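Local atomic coordinates of universal stress protein (Archaeoglobus fulgidus, PDB entry 3LOQ), a protein that binds adenosine monophosphate and belongs to the universal stress protein A family, though its precise cellular role is not established. Residues L201-V206 with I228-H233. Residues are numbered along the deposited sequence; the frame is centred on the assembly and turned at random.
Sequences LHIIHV and IEVHVH
Leu201 pairs with Val230 in the first of four successive parallel beta bridges, the last within these segments being Ile204 with His233, which join the two strands of a beta-alpha-beta unit whose connection is helix 213-225. Five backbone hydrogen bonds alternate along it, from Leu201 N to Glu229 O (2.7 Å) through to His205 N with His233 O. On the face bearing Leu201, Ile203, Val230 and Val232, the side chains are aliphatic and are covered by helices 181-197 and 213-225. Ile203 can be followed outward: its CB rests on Val232 CG2 at 3.9 Å. Next, CG1, anti to the carbonyl carbon (chi1 -56°), carries CD1 back toward the Leu201 end, where it touches both Val230 CG2 and Val232 CG2.

The other face carries a cluster of three histidines. The His202 ring touches both of the others: it and the His231 ring are offset so far that they hardly overlap, their planes at 29°, whereas the His233 ring approaches edge against edge, nearly coplanar (11°). Were His231 an alanine, Glu229 OE2 would probably lose its imidazole donor and His202 NE2 the CD2 carbon beside it. His231 NE2 donates to Glu229 OE2 at 3.3 Å, nearly in the imidazole plane and on the anti side of the carboxylate oxygen.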
loop_
_atom_site.group_PDB
_atom_site.type_symbol
_atom_site.label_atom_id
_atom_site.label_comp_id
_atom_site.label_asym_id
_atom_site.label_seq_id
_atom_site.Cartn_x
_atom_site.Cartn_y
_atom_site.Cartn_z
ATOM N N LEU A 201 0.978 -8.739 16.397
ATOM C CA LEU A 201 -0.206 -8.328 15.666
ATOM C C LEU A 201 -1.072 -7.485 16.568
ATOM O O LEU A 201 -1.329 -7.844 17.713
ATOM C CB LEU A 201 -0.988 -9.551 15.196
ATOM C CG LEU A 201 -2.322 -9.327 14.515
ATOM C CD1 LEU A 201 -2.151 -8.503 13.254
ATOM C CD2 LEU A 201 -2.895 -10.699 14.201
ATOM N N HIS A 202 -1.503 -6.344 16.047
ATOM C CA HIS A 202 -2.376 -5.454 16.783
ATOM C C HIS A 202 -3.599 -5.211 15.936
ATOM O O HIS A 202 -3.485 -5.004 14.741
ATOM C CB HIS A 202 -1.664 -4.132 17.085
ATOM C CG HIS A 202 -0.774 -4.188 18.289
ATOM N ND1 HIS A 202 0.563 -4.521 18.215
ATOM C CD2 HIS A 202 -1.037 -3.966 19.601
ATOM C CE1 HIS A 202 1.092 -4.484 19.424
ATOM N NE2 HIS A 202 0.143 -4.154 20.285
ATOM N N ILE A 203 -4.767 -5.254 16.557
ATOM C CA ILE A 203 -6.026 -5.091 15.853
ATOM C C ILE A 203 -6.816 -3.987 16.532
ATOM O O ILE A 203 -7.051 -4.052 17.735
ATOM C CB ILE A 203 -6.844 -6.389 15.896
ATOM C CG1 ILE A 203 -6.023 -7.544 15.321
ATOM C CG2 ILE A 203 -8.157 -6.230 15.130
ATOM C CD1 ILE A 203 -6.720 -8.856 15.354
ATOM N N ILE A 204 -7.187 -2.952 15.782
ATOM C CA ILE A 204 -8.074 -1.925 16.317
ATOM C C ILE A 204 -9.430 -1.919 15.609
ATOM O O ILE A 204 -9.505 -1.970 14.383
ATOM C CB ILE A 204 -7.445 -0.515 16.256
ATOM C CG1 ILE A 204 -8.422 0.532 16.807
ATOM C CG2 ILE A 204 -7.015 -0.164 14.823
ATOM C CD1 ILE A 204 -7.823 1.936 16.934
ATOM N N HIS A 205 -10.507 -1.865 16.380
ATOM C CA HIS A 205 -11.820 -1.647 15.779
ATOM C C HIS A 205 -12.435 -0.395 16.380
ATOM O O HIS A 205 -12.501 -0.251 17.600
ATOM C CB HIS A 205 -12.740 -2.844 15.997
ATOM C CG HIS A 205 -14.169 -2.589 15.628
ATOM N ND1 HIS A 205 -14.556 -2.235 14.352
ATOM C CD2 HIS A 205 -15.305 -2.666 16.357
ATOM C CE1 HIS A 205 -15.873 -2.096 14.315
ATOM N NE2 HIS A 205 -16.350 -2.355 15.521
ATOM N N VAL A 206 -12.871 0.518 15.525
ATOM C CA VAL A 206 -13.466 1.754 16.000
ATOM C C VAL A 206 -14.973 1.640 15.920
ATOM O O VAL A 206 -15.501 1.239 14.887
ATOM C CB VAL A 206 -13.075 2.937 15.096
ATOM C CG1 VAL A 206 -13.601 4.232 15.674
ATOM C CG2 VAL A 206 -11.569 2.996 14.885
ATOM N N ILE A 228 0.173 -16.817 17.570
ATOM C CA ILE A 228 0.545 -15.449 17.223
ATOM C C ILE A 228 0.352 -14.525 18.416
ATOM O O ILE A 228 -0.628 -14.652 19.155
ATOM C CB ILE A 228 -0.305 -14.923 16.058
ATOM C CG1 ILE A 228 0.044 -15.669 14.775
ATOM C CG2 ILE A 228 -0.081 -13.437 15.865
ATOM C CD1 ILE A 228 -1.028 -15.574 13.711
ATOM N N GLU A 229 1.282 -13.592 18.608
ATOM C CA GLU A 229 1.106 -12.598 19.655
ATOM C C GLU A 229 0.199 -11.465 19.159
ATOM O O GLU A 229 0.557 -10.704 18.251
ATOM C CB GLU A 229 2.442 -12.058 20.165
ATOM C CG GLU A 229 2.274 -11.057 21.291
ATOM C CD GLU A 229 3.569 -10.326 21.637
ATOM O OE1 GLU A 229 4.636 -10.664 21.063
ATOM O OE2 GLU A 229 3.514 -9.410 22.488
ATOM N N VAL A 230 -0.984 -11.371 19.755
ATOM C CA VAL A 230 -2.009 -10.480 19.248
ATOM C C VAL A 230 -2.578 -9.623 20.372
ATOM O O VAL A 230 -2.739 -10.083 21.492
ATOM C CB VAL A 230 -3.128 -11.294 18.595
ATOM C CG1 VAL A 230 -3.727 -12.255 19.607
ATOM C CG2 VAL A 230 -4.198 -10.380 18.037
ATOM N N HIS A 231 -2.862 -8.364 20.077
ATOM C CA HIS A 231 -3.512 -7.493 21.049
ATOM C C HIS A 231 -4.643 -6.761 20.361
ATOM O O HIS A 231 -4.454 -6.145 19.308
ATOM C CB HIS A 231 -2.532 -6.480 21.624
ATOM C CG HIS A 231 -1.342 -7.105 22.273
ATOM N ND1 HIS A 231 -1.380 -7.625 23.553
ATOM C CD2 HIS A 231 -0.081 -7.303 21.818
ATOM C CE1 HIS A 231 -0.193 -8.113 23.858
ATOM N NE2 HIS A 231 0.615 -7.930 22.826
ATOM N N VAL A 232 -5.815 -6.820 20.972
ATOM C CA VAL A 232 -6.994 -6.225 20.387
ATOM C C VAL A 232 -7.346 -4.910 21.079
ATOM O O VAL A 232 -7.294 -4.813 22.301
ATOM C CB VAL A 232 -8.153 -7.230 20.416
ATOM C CG1 VAL A 232 -9.479 -6.516 20.453
ATOM C CG2 VAL A 232 -8.042 -8.159 19.206
ATOM N N HIS A 233 -7.677 -3.892 20.288
ATOM C CA HIS A 233 -7.943 -2.561 20.819
ATOM C C HIS A 233 -9.302 -2.066 20.370
ATOM O O HIS A 233 -9.565 -1.960 19.177
ATOM C CB HIS A 233 -6.867 -1.591 20.353
ATOM C CG HIS A 233 -5.479 -2.017 20.713
ATOM N ND1 HIS A 233 -4.956 -1.857 21.977
ATOM C CD2 HIS A 233 -4.508 -2.604 19.976
ATOM C CE1 HIS A 233 -3.720 -2.322 22.002
ATOM N NE2 HIS A 233 -3.424 -2.783 20.801
#